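Local coordinates for restriction endonuclease UbaLAI (PDB 5O63), which cuts DNA as a monomeric Type IIE restriction enzyme, its N-terminal B3 domain, present here, binding the cognate DNA sequence, at residues A[47-55]-A[81-92]. Numbering follows the deposited sequence.
Sequences YSFFPDMPI and YKYYERYPERRI. With nucleotides of chain C.
Loop 47-55 runs over one face of the antiparallel hairpin 81-92, its backbone standing well off (CA of Met53 to CA of Tyr81, 8.1 Å), so side chains and waters bridge the gap. The extended Arg90 crosses the Tyr47 ring: its CD sits 3.7 Å from the ring centroid, and the guanidinium continues nearly flat over the same face, off-centre above CD2 and CE2, planes 14° apart. Ile55 CD1 covers the other guanidinium face. In the guanidinium plane, NH1 donates to Tyr81 OH at 3.1 Å (153°) and to a water that also accepts from Met53 N. Cut back to an alanine here, the side chain would probably leave the Tyr47 face without its stacked cation and Tyr81 OH without this donor. Engineered Met53 turns back at chi3 (50°), which sets CE 3.5 Å from the centroid of the Tyr81 ring; Phe50 CB approaches from the opposite face, 3.6 Å from Tyr81 CE2. A second water joins Tyr81 OH to Tyr47 O and Pro51 O. On the hairpin's other face from Arg90, Arg91 NH1 and NH2 both donate to O4 of DT5 of chain C, while its NE and NH2 grip Glu89 OE2 side-on in a salt bridge. The loop thus packs against the base of a DNA-reading beta hairpin in a B3 domain.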
ATOM      1  N   TYR A  47      -9.798  -1.074  -5.779  1.00 28.50           N
ATOM      2  CA  TYR A  47      -9.358  -0.824  -7.163  1.00 27.11           C
ATOM      3  C   TYR A  47      -9.310   0.682  -7.519  1.00 31.60           C
ATOM      4  O   TYR A  47      -8.359   1.162  -8.133  1.00 32.78           O
ATOM      5  CB  TYR A  47     -10.284  -1.524  -8.178  1.00 30.95           C
ATOM      6  CG  TYR A  47     -10.218  -3.056  -8.233  1.00 29.60           C
ATOM      7  CD1 TYR A  47      -9.384  -3.778  -7.382  1.00 22.22           C
ATOM      8  CD2 TYR A  47     -11.030  -3.762  -9.125  1.00 34.10           C
ATOM      9  CE1 TYR A  47      -9.331  -5.180  -7.462  1.00 24.02           C
ATOM     10  CE2 TYR A  47     -10.997  -5.141  -9.206  1.00 34.03           C
ATOM     11  CZ  TYR A  47     -10.139  -5.842  -8.378  1.00 28.81           C
ATOM     12  OH  TYR A  47     -10.148  -7.216  -8.487  1.00 26.73           O
ATOM     13  N   SER A  48     -10.330   1.422  -7.103  1.00 31.97           N
ATOM     14  CA  SER A  48     -10.389   2.841  -7.467  1.00 34.42           C
ATOM     15  C   SER A  48      -9.242   3.705  -6.842  1.00 32.85           C
ATOM     16  O   SER A  48      -9.006   4.845  -7.280  1.00 33.19           O
ATOM     17  CB  SER A  48     -11.768   3.410  -7.111  1.00 34.32           C
ATOM     18  OG  SER A  48     -12.024   3.369  -5.721  1.00 35.83           O
ATOM     19  N   PHE A  49      -8.542   3.173  -5.831  1.00 28.30           N
ATOM     20  CA  PHE A  49      -7.431   3.909  -5.201  1.00 26.29           C
ATOM     21  C   PHE A  49      -6.216   3.903  -6.140  1.00 27.17           C
ATOM     22  O   PHE A  49      -5.488   4.890  -6.267  1.00 27.99           O
ATOM     23  CB  PHE A  49      -7.044   3.265  -3.834  1.00 27.20           C
ATOM     24  CG  PHE A  49      -5.748   3.759  -3.260  1.00 24.76           C
ATOM     25  CD1 PHE A  49      -4.568   3.063  -3.517  1.00 21.21           C
ATOM     26  CD2 PHE A  49      -5.683   4.909  -2.494  1.00 27.07           C
ATOM     27  CE1 PHE A  49      -3.357   3.505  -3.007  1.00 24.42           C
ATOM     28  CE2 PHE A  49      -4.469   5.353  -1.949  1.00 24.49           C
ATOM     29  CZ  PHE A  49      -3.298   4.649  -2.237  1.00 24.79           C
ATOM     30  N   PHE A  50      -6.050   2.788  -6.845  1.00 26.59           N
ATOM     31  CA  PHE A  50      -4.939   2.644  -7.777  1.00 28.63           C
ATOM     32  C   PHE A  50      -5.179   3.282  -9.127  1.00 31.56           C
ATOM     33  O   PHE A  50      -6.307   3.692  -9.443  1.00 32.68           O
ATOM     34  CB  PHE A  50      -4.610   1.154  -7.923  1.00 27.32           C
ATOM     35  CG  PHE A  50      -3.992   0.599  -6.679  1.00 24.50           C
ATOM     36  CD1 PHE A  50      -2.651   0.941  -6.339  1.00 24.06           C
ATOM     37  CD2 PHE A  50      -4.760  -0.152  -5.798  1.00 25.34           C
ATOM     38  CE1 PHE A  50      -2.061   0.448  -5.146  1.00 22.63           C
ATOM     39  CE2 PHE A  50      -4.199  -0.649  -4.600  1.00 24.95           C
ATOM     40  CZ  PHE A  50      -2.859  -0.385  -4.269  1.00 20.96           C
ATOM     41  N   PRO A  51      -4.107   3.434  -9.907  1.00 31.70           N
ATOM     42  CA  PRO A  51      -4.279   4.102 -11.199  1.00 33.86           C
ATOM     43  C   PRO A  51      -5.270   3.329 -12.069  1.00 38.28           C
ATOM     44  O   PRO A  51      -5.491   2.121 -11.874  1.00 33.06           O
ATOM     45  CB  PRO A  51      -2.864   4.065 -11.812  1.00 37.02           C
ATOM     46  CG  PRO A  51      -1.974   3.946 -10.697  1.00 33.67           C
ATOM     47  CD  PRO A  51      -2.684   3.127  -9.646  1.00 32.02           C
ATOM     48  N   ASP A  52      -5.888   4.024 -13.012  0.50 44.68           N
ATOM     49  CA  ASP A  52      -6.699   3.347 -13.995  0.50 48.13           C
ATOM     50  C   ASP A  52      -5.821   2.337 -14.723  0.50 46.72           C
ATOM     51  O   ASP A  52      -4.699   2.647 -15.128  0.50 47.24           O
ATOM     52  CB  ASP A  52      -7.318   4.342 -14.981  0.50 53.70           C
ATOM     53  CG  ASP A  52      -8.396   5.199 -14.347  0.50 56.26           C
ATOM     54  OD1 ASP A  52      -9.117   4.703 -13.460  0.50 54.24           O
ATOM     55  OD2 ASP A  52      -8.529   6.374 -14.752  0.50 61.20           O
ATOM     56  N   MET A  53      -6.316   1.116 -14.843  1.00 43.25           N
ATOM     57  CA  MET A  53      -5.666   0.128 -15.658  1.00 42.36           C
ATOM     58  C   MET A  53      -6.720  -0.344 -16.625  1.00 46.89           C
ATOM     59  O   MET A  53      -7.597  -1.089 -16.243  1.00 43.47           O
ATOM     60  CB  MET A  53      -5.112  -1.051 -14.840  1.00 41.88           C
ATOM     61  CG  MET A  53      -4.594  -2.174 -15.723  1.00 42.29           C
ATOM     62  SD  MET A  53      -3.430  -3.276 -14.923  1.00 42.74           S
ATOM     63  CE  MET A  53      -4.364  -3.614 -13.455  1.00 34.98           C
ATOM     64  N   PRO A  54      -6.673   0.135 -17.873  1.00 54.53           N
ATOM     65  CA  PRO A  54      -7.685  -0.384 -18.787  1.00 55.50           C
ATOM     66  C   PRO A  54      -7.497  -1.890 -18.971  1.00 48.12           C
ATOM     67  O   PRO A  54      -6.371  -2.395 -19.039  1.00 46.72           O
ATOM     68  CB  PRO A  54      -7.417   0.385 -20.076  1.00 61.97           C
ATOM     69  CG  PRO A  54      -5.941   0.646 -20.015  1.00 62.60           C
ATOM     70  CD  PRO A  54      -5.631   0.904 -18.572  1.00 58.25           C
ATOM     71  N   ILE A  55      -8.612  -2.607 -18.947  1.00 43.19           N
ATOM     72  CA  ILE A  55      -8.635  -4.038 -19.252  1.00 40.76           C
ATOM     73  C   ILE A  55      -9.394  -4.155 -20.575  1.00 40.97           C
ATOM     74  O   ILE A  55     -10.633  -4.181 -20.598  1.00 41.24           O
ATOM     75  CB  ILE A  55      -9.322  -4.854 -18.115  1.00 37.63           C
ATOM     76  CG1 ILE A  55      -8.468  -4.824 -16.849  1.00 42.13           C
ATOM     77  CG2 ILE A  55      -9.536  -6.304 -18.495  1.00 34.34           C
ATOM     78  CD1 ILE A  55      -8.917  -3.800 -15.922  1.00 46.82           C
ATOM     79  N   TYR A  81       1.197  -3.425 -11.207  1.00 20.62           N
ATOM     80  CA  TYR A  81      -0.240  -3.608 -10.878  1.00 20.34           C
ATOM     81  C   TYR A  81      -0.751  -4.661 -11.875  1.00 22.86           C
ATOM     82  O   TYR A  81      -0.764  -4.434 -13.124  1.00 21.84           O
ATOM     83  CB  TYR A  81      -0.926  -2.258 -10.992  1.00 23.92           C
ATOM     84  CG  TYR A  81      -2.402  -2.172 -10.681  1.00 22.74           C
ATOM     85  CD1 TYR A  81      -3.050  -3.112  -9.858  1.00 23.96           C
ATOM     86  CD2 TYR A  81      -3.152  -1.085 -11.146  1.00 25.56           C
ATOM     87  CE1 TYR A  81      -4.407  -2.975  -9.558  1.00 27.73           C
ATOM     88  CE2 TYR A  81      -4.500  -0.959 -10.858  1.00 28.16           C
ATOM     89  CZ  TYR A  81      -5.111  -1.906 -10.067  1.00 30.19           C
ATOM     90  OH  TYR A  81      -6.449  -1.762  -9.797  1.00 29.47           O
ATOM     91  N   LYS A  82      -1.068  -5.851 -11.356  1.00 20.12           N
ATOM     92  CA  LYS A  82      -1.341  -7.000 -12.210  1.00 19.19           C
ATOM     93  C   LYS A  82      -2.805  -7.362 -12.267  1.00 22.18           C
ATOM     94  O   LYS A  82      -3.452  -7.395 -11.211  1.00 23.10           O
ATOM     95  CB  LYS A  82      -0.549  -8.234 -11.719  1.00 20.18           C
ATOM     96  CG  LYS A  82       0.919  -7.952 -11.339  1.00 18.43           C
ATOM     97  CD  LYS A  82       1.802  -7.640 -12.596  1.00 19.02           C
ATOM     98  CE  LYS A  82       1.881  -8.843 -13.485  1.00 24.21           C
ATOM     99  NZ  LYS A  82       2.800  -8.499 -14.618  1.00 23.16           N
ATOM    100  N   TYR A  83      -3.324  -7.635 -13.452  1.00 20.68           N
ATOM    101  CA  TYR A  83      -4.677  -8.242 -13.599  1.00 21.47           C
ATOM    102  C   TYR A  83      -4.491  -9.673 -14.099  1.00 24.04           C
ATOM    103  O   TYR A  83      -3.864  -9.886 -15.140  1.00 23.54           O
ATOM    104  CB  TYR A  83      -5.518  -7.459 -14.598  1.00 22.89           C
ATOM    105  CG  TYR A  83      -6.759  -8.176 -15.014  1.00 26.61           C
ATOM    106  CD1 TYR A  83      -7.825  -8.327 -14.147  1.00 24.91           C
ATOM    107  CD2 TYR A  83      -6.875  -8.722 -16.309  1.00 28.44           C
ATOM    108  CE1 TYR A  83      -8.988  -8.964 -14.550  1.00 26.62           C
ATOM    109  CE2 TYR A  83      -8.040  -9.383 -16.709  1.00 28.09           C
ATOM    110  CZ  TYR A  83      -9.085  -9.505 -15.821  1.00 28.69           C
ATOM    111  OH  TYR A  83     -10.230 -10.165 -16.191  1.00 28.72           O
ATOM    112  N   TYR A  84      -5.020 -10.643 -13.364  1.00 23.24           N
ATOM    113  CA  TYR A  84      -4.937 -12.021 -13.776  1.00 23.30           C
ATOM    114  C   TYR A  84      -6.332 -12.550 -14.042  1.00 25.80           C
ATOM    115  O   TYR A  84      -7.184 -12.662 -13.124  1.00 24.73           O
ATOM    116  CB  TYR A  84      -4.232 -12.862 -12.726  1.00 20.34           C
ATOM    117  CG  TYR A  84      -2.720 -12.665 -12.747  1.00 19.90           C
ATOM    118  CD1 TYR A  84      -1.967 -13.027 -13.868  1.00 19.71           C
ATOM    119  CD2 TYR A  84      -2.040 -12.145 -11.641  1.00 19.85           C
ATOM    120  CE1 TYR A  84      -0.585 -12.855 -13.882  1.00 20.46           C
ATOM    121  CE2 TYR A  84      -0.610 -12.005 -11.634  1.00 18.62           C
ATOM    122  CZ  TYR A  84       0.082 -12.353 -12.783  1.00 19.90           C
ATOM    123  OH  TYR A  84       1.449 -12.215 -12.861  1.00 21.96           O
ATOM    124  N   GLU A  85      -6.562 -12.892 -15.314  1.00 26.99           N
ATOM    125  CA  GLU A  85      -7.910 -13.131 -15.784  1.00 25.15           C
ATOM    126  C   GLU A  85      -8.523 -14.386 -15.258  1.00 26.48           C
ATOM    127  O   GLU A  85      -9.777 -14.489 -15.167  1.00 27.92           O
ATOM    128  CB  GLU A  85      -7.953 -13.162 -17.315  1.00 29.53           C
ATOM    129  CG  GLU A  85      -7.038 -14.240 -17.928  1.00 31.55           C
ATOM    130  CD  GLU A  85      -7.608 -15.673 -17.921  1.00 33.21           C
ATOM    131  OE1 GLU A  85      -8.846 -15.879 -17.790  1.00 34.29           O
ATOM    132  OE2 GLU A  85      -6.746 -16.593 -18.036  1.00 35.93           O
ATOM    133  N   ARG A  86      -7.698 -15.351 -14.857  1.00 27.01           N
ATOM    134  CA  ARG A  86      -8.300 -16.666 -14.498  1.00 27.62           C
ATOM    135  C   ARG A  86      -9.131 -16.603 -13.223  1.00 27.89           C
ATOM    136  O   ARG A  86     -10.019 -17.455 -13.024  1.00 31.74           O
ATOM    137  CB  ARG A  86      -7.212 -17.749 -14.359  1.00 29.86           C
ATOM    138  CG  ARG A  86      -6.441 -17.661 -13.043  1.00 32.23           C
ATOM    139  CD  ARG A  86      -5.550 -18.887 -12.703  1.00 28.12           C
ATOM    140  NE  ARG A  86      -6.201 -20.196 -12.750  1.00 27.43           N
ATOM    141  CZ  ARG A  86      -6.794 -20.785 -11.717  1.00 28.19           C
ATOM    142  NH1 ARG A  86      -6.858 -20.137 -10.543  1.00 27.00           N
ATOM    143  NH2 ARG A  86      -7.293 -22.015 -11.856  1.00 29.72           N
ATOM    144  N   TYR A  87      -8.904 -15.588 -12.374  1.00 27.27           N
ATOM    145  CA  TYR A  87      -9.572 -15.591 -11.063  1.00 26.80           C
ATOM    146  C   TYR A  87     -11.000 -15.038 -11.153  1.00 28.71           C
ATOM    147  O   TYR A  87     -11.967 -15.780 -10.856  1.00 28.73           O
ATOM    148  CB  TYR A  87      -8.704 -14.859 -10.032  1.00 24.30           C
ATOM    149  CG  TYR A  87      -7.328 -15.558  -9.893  1.00 22.03           C
ATOM    150  CD1 TYR A  87      -7.205 -16.684  -9.078  1.00 21.83           C
ATOM    151  CD2 TYR A  87      -6.181 -15.125 -10.612  1.00 20.07           C
ATOM    152  CE1 TYR A  87      -5.997 -17.365  -8.954  1.00 19.79           C
ATOM    153  CE2 TYR A  87      -4.948 -15.797 -10.465  1.00 22.80           C
ATOM    154  CZ  TYR A  87      -4.876 -16.928  -9.660  1.00 22.91           C
ATOM    155  OH  TYR A  87      -3.690 -17.615  -9.519  1.00 21.06           O
ATOM    156  N   PRO A  88     -11.189 -13.763 -11.569  1.00 25.35           N
ATOM    157  CA  PRO A  88     -10.230 -12.704 -11.978  1.00 24.72           C
ATOM    158  C   PRO A  88      -9.806 -11.902 -10.770  1.00 24.21           C
ATOM    159  O   PRO A  88     -10.621 -11.742  -9.850  1.00 24.52           O
ATOM    160  CB  PRO A  88     -11.049 -11.827 -12.906  1.00 28.16           C
ATOM    161  CG  PRO A  88     -12.484 -11.955 -12.344  1.00 27.99           C
ATOM    162  CD  PRO A  88     -12.594 -13.326 -11.703  1.00 27.54           C
ATOM    163  N   GLU A  89      -8.604 -11.375 -10.725  1.00 22.72           N
ATOM    164  CA  GLU A  89      -8.206 -10.621  -9.522  1.00 20.39           C
ATOM    165  C   GLU A  89      -7.023  -9.718  -9.888  1.00 20.49           C
ATOM    166  O   GLU A  89      -6.480  -9.834 -11.004  1.00 21.69           O
ATOM    167  CB  GLU A  89      -7.829 -11.557  -8.362  1.00 21.63           C
ATOM    168  CG  GLU A  89      -6.442 -12.242  -8.578  1.00 19.44           C
ATOM    169  CD  GLU A  89      -6.153 -13.272  -7.480  1.00 21.99           C
ATOM    170  OE1 GLU A  89      -7.127 -13.810  -6.841  1.00 20.30           O
ATOM    171  OE2 GLU A  89      -4.950 -13.509  -7.277  1.00 20.57           O
ATOM    172  N   ARG A  90      -6.698  -8.820  -8.976  1.00 19.18           N
ATOM    173  CA  ARG A  90      -5.597  -7.869  -9.132  1.00 20.64           C
ATOM    174  C   ARG A  90      -4.668  -7.915  -7.939  1.00 20.92           C
ATOM    175  O   ARG A  90      -5.049  -8.115  -6.790  1.00 19.87           O
ATOM    176  CB  ARG A  90      -6.127  -6.419  -9.335  1.00 19.96           C
ATOM    177  CG  ARG A  90      -7.097  -6.305 -10.480  1.00 21.86           C
ATOM    178  CD  ARG A  90      -7.433  -4.908 -10.785  1.00 26.35           C
ATOM    179  NE  ARG A  90      -8.570  -4.921 -11.695  1.00 31.07           N
ATOM    180  CZ  ARG A  90      -9.044  -3.830 -12.259  1.00 38.14           C
ATOM    181  NH1 ARG A  90      -8.447  -2.681 -12.003  1.00 34.88           N
ATOM    182  NH2 ARG A  90     -10.098  -3.904 -13.082  1.00 44.11           N
ATOM    183  N   ARG A  91      -3.359  -7.739  -8.236  1.00 18.73           N
ATOM    184  CA  ARG A  91      -2.303  -7.825  -7.236  1.00 16.89           C
ATOM    185  C   ARG A  91      -1.364  -6.665  -7.431  1.00 17.69           C
ATOM    186  O   ARG A  91      -1.208  -6.215  -8.593  1.00 20.76           O
ATOM    187  CB  ARG A  91      -1.496  -9.127  -7.400  1.00 16.88           C
ATOM    188  CG  ARG A  91      -2.322 -10.392  -7.248  1.00 14.84           C
ATOM    189  CD  ARG A  91      -1.416 -11.547  -7.626  1.00 14.29           C
ATOM    190  NE  ARG A  91      -2.212 -12.759  -7.764  1.00 17.79           N
ATOM    191  CZ  ARG A  91      -1.762 -13.931  -8.224  1.00 18.85           C
ATOM    192  NH1 ARG A  91      -0.453 -14.083  -8.547  1.00 17.37           N
ATOM    193  NH2 ARG A  91      -2.631 -14.941  -8.374  1.00 18.40           N
ATOM    194  N   ILE A  92      -0.719  -6.202  -6.365  1.00 16.14           N
ATOM    195  CA  ILE A  92       0.489  -5.359  -6.472  1.00 15.47           C
ATOM    196  C   ILE A  92       1.675  -6.286  -6.274  1.00 17.18           C
ATOM    197  O   ILE A  92       1.669  -7.171  -5.405  1.00 16.38           O
ATOM    198  CB  ILE A  92       0.540  -4.240  -5.388  1.00 17.41           C
ATOM    199  CG1 ILE A  92      -0.823  -3.531  -5.338  1.00 18.30           C
ATOM    200  CG2 ILE A  92       1.716  -3.294  -5.712  1.00 16.21           C
ATOM    201  CD1 ILE A  92      -1.204  -2.865  -6.708  1.00 18.55           C
TER
ATOM    202  P    DT C   5      -1.023 -17.855 -17.450  1.00 38.60           P
ATOM    203  OP1  DT C   5      -1.023 -18.505 -18.787  1.00 43.73           O
ATOM    204  OP2  DT C   5      -1.867 -16.723 -17.069  1.00 34.63           O
ATOM    205  O5'  DT C   5      -1.310 -19.005 -16.346  1.00 37.32           O
ATOM    206  C5'  DT C   5      -0.689 -20.267 -16.547  1.00 32.61           C
ATOM    207  C4'  DT C   5      -1.016 -21.243 -15.420  1.00 33.65           C
ATOM    208  O4'  DT C   5      -0.435 -20.712 -14.178  1.00 30.08           O
ATOM    209  C3'  DT C   5      -2.487 -21.502 -15.149  1.00 35.36           C
ATOM    210  O3'  DT C   5      -2.639 -22.848 -14.772  1.00 33.48           O
ATOM    211  C2'  DT C   5      -2.756 -20.613 -13.915  1.00 28.22           C
ATOM    212  C1'  DT C   5      -1.413 -20.775 -13.191  1.00 26.81           C
ATOM    213  N1   DT C   5      -1.154 -19.732 -12.237  1.00 24.35           N
ATOM    214  C2   DT C   5      -0.758 -20.081 -10.954  1.00 25.88           C
ATOM    215  O2   DT C   5      -0.568 -21.221 -10.635  1.00 25.20           O
ATOM    216  N3   DT C   5      -0.606 -19.048 -10.075  1.00 24.17           N
ATOM    217  C4   DT C   5      -0.797 -17.710 -10.337  1.00 21.76           C
ATOM    218  O4   DT C   5      -0.649 -16.868  -9.487  1.00 21.82           O
ATOM    219  C5   DT C   5      -1.180 -17.386 -11.724  1.00 23.31           C
ATOM    220  C7   DT C   5      -1.406 -15.941 -12.124  1.00 22.90           C
ATOM    221  C6   DT C   5      -1.336 -18.400 -12.592  1.00 22.67           C
ATOM    222  P    DG C   6      -3.324 -23.950 -15.745  1.00 33.46           P
ATOM    223  OP1  DG C   6      -2.240 -24.513 -16.611  1.00 34.89           O
ATOM    224  OP2  DG C   6      -4.587 -23.397 -16.308  1.00 34.13           O
ATOM    225  O5'  DG C   6      -3.708 -25.091 -14.700  1.00 35.28           O
ATOM    226  C5'  DG C   6      -4.645 -24.795 -13.694  1.00 33.33           C
ATOM    227  C4'  DG C   6      -4.275 -25.514 -12.427  1.00 30.34           C
ATOM    228  O4'  DG C   6      -3.115 -24.870 -11.819  1.00 28.87           O
ATOM    229  C3'  DG C   6      -5.365 -25.511 -11.359  1.00 31.88           C
ATOM    230  O3'  DG C   6      -6.202 -26.626 -11.567  1.00 35.56           O
ATOM    231  C2'  DG C   6      -4.532 -25.656 -10.093  1.00 28.80           C
ATOM    232  C1'  DG C   6      -3.330 -24.779 -10.441  1.00 26.91           C
ATOM    233  N9   DG C   6      -3.537 -23.374 -10.103  1.00 28.29           N
ATOM    234  C8   DG C   6      -3.629 -22.296 -10.966  1.00 25.98           C
ATOM    235  N7   DG C   6      -3.762 -21.138 -10.334  1.00 25.94           N
ATOM    236  C5   DG C   6      -3.722 -21.495  -8.989  1.00 26.25           C
ATOM    237  C6   DG C   6      -3.855 -20.689  -7.828  1.00 22.92           C
ATOM    238  O6   DG C   6      -3.947 -19.462  -7.766  1.00 22.41           O
ATOM    239  N1   DG C   6      -3.794 -21.442  -6.653  1.00 23.43           N
ATOM    240  C2   DG C   6      -3.665 -22.843  -6.618  1.00 24.70           C
ATOM    241  N2   DG C   6      -3.633 -23.407  -5.382  1.00 26.39           N
ATOM    242  N3   DG C   6      -3.555 -23.611  -7.701  1.00 26.82           N
ATOM    243  C4   DG C   6      -3.615 -22.875  -8.848  1.00 25.89           C
ATOM    244  P    DC C   4       2.913 -12.555 -16.251  1.00 25.15           P
ATOM    245  OP1  DC C   4       2.699 -12.113 -17.687  1.00 29.73           O
ATOM    246  OP2  DC C   4       2.293 -11.726 -15.139  1.00 26.75           O
ATOM    247  O5'  DC C   4       2.370 -14.017 -15.995  1.00 23.63           O
ATOM    248  C5'  DC C   4       2.822 -15.032 -16.933  1.00 24.92           C
ATOM    249  C4'  DC C   4       2.446 -16.406 -16.435  1.00 26.43           C
ATOM    250  O4'  DC C   4       3.121 -16.634 -15.186  1.00 24.99           O
ATOM    251  C3'  DC C   4       0.951 -16.649 -16.202  1.00 30.04           C
ATOM    252  O3'  DC C   4       0.517 -17.444 -17.241  1.00 30.50           O
ATOM    253  C2'  DC C   4       0.922 -17.470 -14.950  1.00 31.90           C
ATOM    254  C1'  DC C   4       2.330 -17.472 -14.403  1.00 29.99           C
ATOM    255  N1   DC C   4       2.339 -16.968 -13.013  1.00 24.73           N
ATOM    256  C2   DC C   4       2.315 -17.922 -11.988  1.00 23.46           C
ATOM    257  O2   DC C   4       2.298 -19.140 -12.307  1.00 23.26           O
ATOM    258  N3   DC C   4       2.358 -17.497 -10.707  1.00 20.16           N
ATOM    259  C4   DC C   4       2.326 -16.185 -10.425  1.00 19.10           C
ATOM    260  N4   DC C   4       2.288 -15.851  -9.134  1.00 19.22           N
ATOM    261  C5   DC C   4       2.358 -15.180 -11.461  1.00 21.39           C
ATOM    262  C6   DC C   4       2.331 -15.631 -12.749  1.00 22.77           C
TER
HETATM  263  O   HOH W   1      -8.581  -8.539  -6.758  1.00 21.72           O
HETATM  264  O   HOH W   2      -7.313   0.745 -10.551  1.00 35.66           O
HETATM  265  O   HOH W   3      -8.722   0.108 -13.239  1.00 41.65           O